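Putative PLP-dependent aminotransferase (Bacillus cereus ATCC 10987, PDB 3JU7) is a putative aminotransferase of the DegT/DnrJ/EryC1 family that probably uses pyridoxal phosphate to move amino groups. Local coordinates at residues A[180-185]-A[199-204]; A[140-145]-A[173-178]. One frame throughout, in Å; residues are numbered along the deposited sequence.

Interaction 1 of 2, residues A[180-185]-A[199-204]; sequences SGMIIY and GLIYSK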
loop_
_atom_site.group_PDB
_atom_site.type_symbol
_atom_site.label_atom_id
_atom_site.label_comp_id
_atom_site.label_asym_id
_atom_site.label_seq_id
_atom_site.Cartn_x
_atom_site.Cartn_y
_atom_site.Cartn_z
ATOM N N SER A 180 -8.338 12.161 -20.432
ATOM C CA SER A 180 -9.152 10.959 -20.524
ATOM C C SER A 180 -8.558 9.762 -19.826
ATOM O O SER A 180 -9.297 8.914 -19.362
ATOM C CB SER A 180 -9.344 10.581 -21.975
ATOM O OG SER A 180 -10.086 11.588 -22.590
ATOM N N GLY A 181 -7.231 9.660 -19.822
ATOM C CA GLY A 181 -6.562 8.565 -19.140
ATOM C C GLY A 181 -6.538 8.798 -17.646
ATOM O O GLY A 181 -7.426 9.452 -17.081
HETATM N N MSE A 182 -5.510 8.264 -17.002
HETATM C CA MSE A 182 -5.340 8.452 -15.570
HETATM C C MSE A 182 -4.023 9.145 -15.291
HETATM O O MSE A 182 -3.061 8.965 -16.038
HETATM C CB MSE A 182 -5.410 7.115 -14.851
HETATM C CG MSE A 182 -6.831 6.747 -14.620
HETATM SE SE MSE A 182 -7.251 5.041 -13.890
HETATM C CE MSE A 182 -8.956 5.687 -13.223
ATOM N N ILE A 183 -4.031 9.977 -14.250
ATOM C CA ILE A 183 -2.832 10.647 -13.748
ATOM C C ILE A 183 -2.606 10.220 -12.294
ATOM O O ILE A 183 -3.519 10.274 -11.468
ATOM C CB ILE A 183 -2.949 12.184 -13.884
ATOM C CG1 ILE A 183 -3.481 12.503 -15.306
ATOM C CG2 ILE A 183 -1.644 12.820 -13.561
ATOM C CD1 ILE A 183 -2.950 13.665 -16.010
ATOM N N ILE A 184 -1.394 9.764 -12.013
ATOM C CA ILE A 184 -0.968 9.383 -10.682
ATOM C C ILE A 184 -0.041 10.455 -10.081
ATOM O O ILE A 184 0.873 10.937 -10.718
ATOM C CB ILE A 184 -0.196 8.042 -10.686
ATOM C CG1 ILE A 184 -0.937 6.938 -11.497
ATOM C CG2 ILE A 184 0.073 7.614 -9.270
ATOM C CD1 ILE A 184 -2.488 6.962 -11.411
ATOM N N TYR A 185 -0.330 10.844 -8.847
ATOM C CA TYR A 185 0.455 11.796 -8.128
ATOM C C TYR A 185 0.779 11.197 -6.777
ATOM O O TYR A 185 0.001 10.389 -6.219
ATOM C CB TYR A 185 -0.318 13.101 -7.849
ATOM C CG TYR A 185 -0.977 13.796 -8.994
ATOM C CD1 TYR A 185 -0.330 14.799 -9.719
ATOM C CD2 TYR A 185 -2.327 13.556 -9.280
ATOM C CE1 TYR A 185 -1.003 15.490 -10.807
ATOM C CE2 TYR A 185 -2.987 14.215 -10.319
ATOM C CZ TYR A 185 -2.337 15.180 -11.097
ATOM O OH TYR A 185 -3.077 15.835 -12.114
ATOM N N GLY A 199 -1.032 9.209 -1.987
ATOM C CA GLY A 199 -1.069 9.500 -3.396
ATOM C C GLY A 199 -2.494 9.764 -3.829
ATOM O O GLY A 199 -3.418 9.692 -3.009
ATOM N N LEU A 200 -2.647 10.075 -5.124
ATOM C CA LEU A 200 -3.920 10.431 -5.729
ATOM C C LEU A 200 -3.957 9.998 -7.197
ATOM O O LEU A 200 -2.913 9.982 -7.902
ATOM C CB LEU A 200 -4.122 11.923 -5.657
ATOM C CG LEU A 200 -5.538 12.491 -5.956
ATOM C CD1 LEU A 200 -6.447 12.426 -4.748
ATOM C CD2 LEU A 200 -5.483 13.890 -6.478
ATOM N N ILE A 201 -5.157 9.640 -7.657
ATOM C CA ILE A 201 -5.401 9.382 -9.073
ATOM C C ILE A 201 -6.484 10.309 -9.556
ATOM O O ILE A 201 -7.497 10.441 -8.914
ATOM C CB ILE A 201 -5.808 7.914 -9.396
ATOM C CG1 ILE A 201 -4.841 6.939 -8.718
ATOM C CG2 ILE A 201 -5.822 7.718 -10.914
ATOM C CD1 ILE A 201 -5.081 5.455 -9.050
ATOM N N TYR A 202 -6.243 10.969 -10.684
ATOM C CA TYR A 202 -7.248 11.830 -11.314
ATOM C C TYR A 202 -7.596 11.253 -12.681
ATOM O O TYR A 202 -6.725 10.728 -13.367
ATOM C CB TYR A 202 -6.705 13.247 -11.551
ATOM C CG TYR A 202 -7.629 14.060 -12.412
ATOM C CD1 TYR A 202 -8.737 14.710 -11.862
ATOM C CD2 TYR A 202 -7.449 14.135 -13.796
ATOM C CE1 TYR A 202 -9.613 15.438 -12.657
ATOM C CE2 TYR A 202 -8.334 14.868 -14.596
ATOM C CZ TYR A 202 -9.397 15.531 -14.019
ATOM O OH TYR A 202 -10.267 16.252 -14.819
ATOM N N SER A 203 -8.864 11.340 -13.057
ATOM C CA SER A 203 -9.268 11.106 -14.450
ATOM C C SER A 203 -10.483 11.949 -14.733
ATOM O O SER A 203 -11.293 12.275 -13.845
ATOM C CB SER A 203 -9.522 9.629 -14.781
ATOM O OG SER A 203 -9.852 9.430 -16.146
ATOM N N LYS A 204 -10.591 12.355 -15.981
ATOM C CA LYS A 204 -11.829 12.945 -16.425
ATOM C C LYS A 204 -12.913 11.851 -16.394
ATOM O O LYS A 204 -14.103 12.156 -16.251
ATOM C CB LYS A 204 -11.638 13.522 -17.807
ATOM C CG LYS A 204 -12.885 14.120 -18.427
ATOM C CD LYS A 204 -13.364 15.335 -17.697
ATOM C CE LYS A 204 -14.407 16.078 -18.544
ATOM N NZ LYS A 204 -14.423 17.510 -18.224
#
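Ile-184 and Ile-201 form a non-hydrogen-bonded antiparallel pair, and their side chains run alongside each other in one direction. Chi2 of Ile-184 (-36°) places CD1 against the flank of Ile-201. There this methyl meets CG1 and CG2 together. Its approach to Ile-201 CG2, 3.5 Å, is closer than two methyl groups normally come. Ile-201 CG2 is also met by Met-182, a selenomethionine, whose CG lies 4.0 Å from it, roughly at a right angle to the approach of Ile-184 CD1. Met-182 CG also touches Ser-203 CB.

Ile-183, Tyr-185, Leu-200 and Tyr-202 fill the opposite face. The CD2-CE2 edge of the Tyr-185 ring fits a notch between two bumps. Leu-200 CD2 is 4.2 Å from Tyr-185 CD2. Tyr-202 CB lies near the ring plane, 4.0 Å from Tyr-185 CE2. Ile-183 CG2 packs over one face of the same ring, toward its rim.

Paired backbone bonds join Ile-183 to Tyr-202 and Tyr-185 to Leu-200. Beyond them, Ser-203 OG donates to Gly-181 O at 2.6 Å, tilted 33° from the carbonyl plane. Helix 62-73 packs on Ile-184, helix 206-215 on Ile-201, and Met-182 touches both helices.

The strands are neighbours in a mixed sheet, with 199-203 antiparallel to both strands beside it. This agrees with the large domain of fold-type I PLP enzymes. The loop joining them carries Lys-191, the predicted cofactor lysine.

Interaction 2 of 2, residues A[140-145]-A[173-178]; sequences GSWMNL and MHYGQD
Tyr-175 turns the edge of its ring toward one face of Trp-142. The pair is T-shaped, with planes at 79° and centroids of the phenol and the six-membered indole ring 5.3 Å apart. Tyr-175 CD1 stands above the indole, offset toward the rim, 3.7 Å from Trp-142 CE3. The two side chains run past each other in opposite directions. With CG anti to the backbone N (chi1 -175°), Tyr-175 leaves the turn toward the 140-145 loop.

One hydrogen bond holds the phenol end. Its OH donates to Met-143 O at 2.6 Å, in the carbonyl plane and on a lone pair. Leu-145 crosses the phenol at about a right angle and brings CD2 to 3.4 Å from Tyr-175 OH. On the far rim of the indole, Met-173 O lies 3.2 Å from Trp-142 CH2. CE of the selenomethionine Met-173 lies beside the indole, 3.8 Å from Trp-142 CZ2.

Gly-176 follows Tyr-175 in a type II turn from His-174 to Gln-177, and Leu-145 CD1 packs on its CA.

The loop 140-145 leads into helix 146-153, where Asn-144 OD1 caps Glu-146 N. Met-143 and Leu-145 lean on Val-160 of strand 159-161, and Trp-142 touches Asn-170 of strand 169-170.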
loop_
_atom_site.group_PDB
_atom_site.type_symbol
_atom_site.label_atom_id
_atom_site.label_comp_id
_atom_site.label_asym_id
_atom_site.label_seq_id
_atom_site.Cartn_x
_atom_site.Cartn_y
_atom_site.Cartn_z
ATOM N N GLY A 140 8.253 16.957 -12.235
ATOM C CA GLY A 140 7.090 17.770 -11.812
ATOM C C GLY A 140 6.809 18.888 -12.793
ATOM O O GLY A 140 6.455 19.984 -12.431
ATOM N N SER A 141 6.946 18.599 -14.072
ATOM C CA SER A 141 6.907 19.634 -15.074
ATOM C C SER A 141 5.688 19.475 -15.941
ATOM O O SER A 141 4.928 18.492 -15.832
ATOM C CB SER A 141 8.185 19.572 -15.919
ATOM O OG SER A 141 8.236 18.370 -16.642
ATOM N N TRP A 142 5.517 20.442 -16.823
ATOM C CA TRP A 142 4.346 20.498 -17.646
ATOM C C TRP A 142 4.556 19.778 -18.961
ATOM O O TRP A 142 4.835 20.393 -19.980
ATOM C CB TRP A 142 3.990 21.945 -17.871
ATOM C CG TRP A 142 2.645 22.161 -18.354
ATOM C CD1 TRP A 142 2.250 22.288 -19.651
ATOM C CD2 TRP A 142 1.484 22.360 -17.545
ATOM N NE1 TRP A 142 0.910 22.547 -19.697
ATOM C CE2 TRP A 142 0.407 22.589 -18.424
ATOM C CE3 TRP A 142 1.254 22.373 -16.160
ATOM C CZ2 TRP A 142 -0.896 22.797 -17.973
ATOM C CZ3 TRP A 142 -0.033 22.576 -15.704
ATOM C CH2 TRP A 142 -1.107 22.784 -16.612
HETATM N N MSE A 143 4.439 18.457 -18.909
HETATM C CA MSE A 143 4.471 17.606 -20.105
HETATM C C MSE A 143 3.095 17.642 -20.713
HETATM O O MSE A 143 2.129 17.128 -20.140
HETATM C CB MSE A 143 4.827 16.183 -19.744
HETATM C CG MSE A 143 4.856 15.240 -20.928
HETATM SE SE MSE A 143 5.250 13.458 -20.330
HETATM C CE MSE A 143 3.554 12.996 -19.462
ATOM N N ASN A 144 2.993 18.270 -21.876
ATOM C CA ASN A 144 1.720 18.475 -22.514
ATOM C C ASN A 144 1.085 17.138 -22.857
ATOM O O ASN A 144 1.782 16.238 -23.301
ATOM C CB ASN A 144 1.888 19.300 -23.782
ATOM C CG ASN A 144 0.591 19.930 -24.219
ATOM O OD1 ASN A 144 -0.281 19.270 -24.830
ATOM N ND2 ASN A 144 0.434 21.227 -23.890
ATOM N N LEU A 145 -0.236 17.025 -22.682
ATOM C CA LEU A 145 -0.937 15.739 -22.817
ATOM C C LEU A 145 -1.820 15.598 -24.062
ATOM O O LEU A 145 -2.514 14.585 -24.190
ATOM C CB LEU A 145 -1.776 15.457 -21.554
ATOM C CG LEU A 145 -0.962 15.296 -20.274
ATOM C CD1 LEU A 145 -1.874 15.132 -19.082
ATOM C CD2 LEU A 145 -0.022 14.102 -20.417
HETATM N N MSE A 173 -4.421 26.462 -14.829
HETATM C CA MSE A 173 -4.979 25.134 -14.949
HETATM C C MSE A 173 -4.060 24.170 -14.235
HETATM O O MSE A 173 -2.833 24.289 -14.341
HETATM C CB MSE A 173 -5.144 24.767 -16.419
HETATM C CG MSE A 173 -5.009 23.289 -16.739
HETATM SE SE MSE A 173 -5.522 22.963 -18.561
HETATM C CE MSE A 173 -4.293 21.557 -18.978
ATOM N N HIS A 174 -4.656 23.213 -13.513
ATOM C CA HIS A 174 -3.880 22.205 -12.826
ATOM C C HIS A 174 -3.415 21.148 -13.830
ATOM O O HIS A 174 -4.153 20.768 -14.733
ATOM C CB HIS A 174 -4.667 21.565 -11.693
ATOM C CG HIS A 174 -3.848 20.633 -10.854
ATOM N ND1 HIS A 174 -3.817 19.277 -11.070
ATOM C CD2 HIS A 174 -3.008 20.867 -9.821
ATOM C CE1 HIS A 174 -2.999 18.714 -10.201
ATOM N NE2 HIS A 174 -2.496 19.660 -9.431
ATOM N N TYR A 175 -2.192 20.674 -13.653
ATOM C CA TYR A 175 -1.650 19.654 -14.517
ATOM C C TYR A 175 -2.544 18.423 -14.547
ATOM O O TYR A 175 -2.848 17.881 -13.483
ATOM C CB TYR A 175 -0.267 19.216 -14.045
ATOM C CG TYR A 175 0.302 18.249 -15.028
ATOM C CD1 TYR A 175 0.850 18.710 -16.209
ATOM C CD2 TYR A 175 0.217 16.883 -14.834
ATOM C CE1 TYR A 175 1.335 17.865 -17.149
ATOM C CE2 TYR A 175 0.715 15.997 -15.800
ATOM C CZ TYR A 175 1.267 16.514 -16.959
ATOM O OH TYR A 175 1.773 15.707 -17.956
ATOM N N GLY A 176 -2.927 18.013 -15.763
ATOM C CA GLY A 176 -3.725 16.815 -16.027
ATOM C C GLY A 176 -5.218 17.038 -16.269
ATOM O O GLY A 176 -5.961 16.093 -16.575
ATOM N N GLN A 177 -5.651 18.285 -16.131
ATOM C CA GLN A 177 -7.076 18.641 -16.185
ATOM C C GLN A 177 -7.731 18.032 -17.419
ATOM O O GLN A 177 -7.177 18.133 -18.526
ATOM C CB GLN A 177 -7.225 20.163 -16.187
ATOM C CG GLN A 177 -8.691 20.703 -16.261
ATOM C CD GLN A 177 -9.457 20.432 -14.979
ATOM O OE1 GLN A 177 -9.048 20.890 -13.905
ATOM N NE2 GLN A 177 -10.539 19.640 -15.067
ATOM N N ASP A 178 -8.877 17.380 -17.215
ATOM C CA ASP A 178 -9.697 16.843 -18.289
ATOM C C ASP A 178 -9.045 15.701 -19.069
ATOM O O ASP A 178 -9.570 15.292 -20.079
ATOM C CB ASP A 178 -10.151 17.951 -19.275
ATOM C CG ASP A 178 -11.059 19.002 -18.615
ATOM O OD1 ASP A 178 -11.543 18.757 -17.502
ATOM O OD2 ASP A 178 -11.274 20.093 -19.200
#

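How the interactions relate
Both contacts are buried, and they adjoin. Interaction 1 lies within the mixed sheet and rests on regular backbone bonds with aliphatic and aromatic packing on both faces. Interaction 2 joins a loop to a short strand and turn. It rests on an aromatic pair and one side-chain bond to a carbonyl. In each, two end residues are partly exposed. Strand 173-174 directly precedes strand 182-186 in the chain. Two tyrosines of interaction 1 reach the turn of interaction 2 and the residue after it. Tyr-185 OH lies 2.5 Å from Tyr-175 O, and Tyr-202 OH lies 3.0 Å from Asp-178 N, both probable hydrogen bonds. Ile-183 packs on Gly-176 beside them.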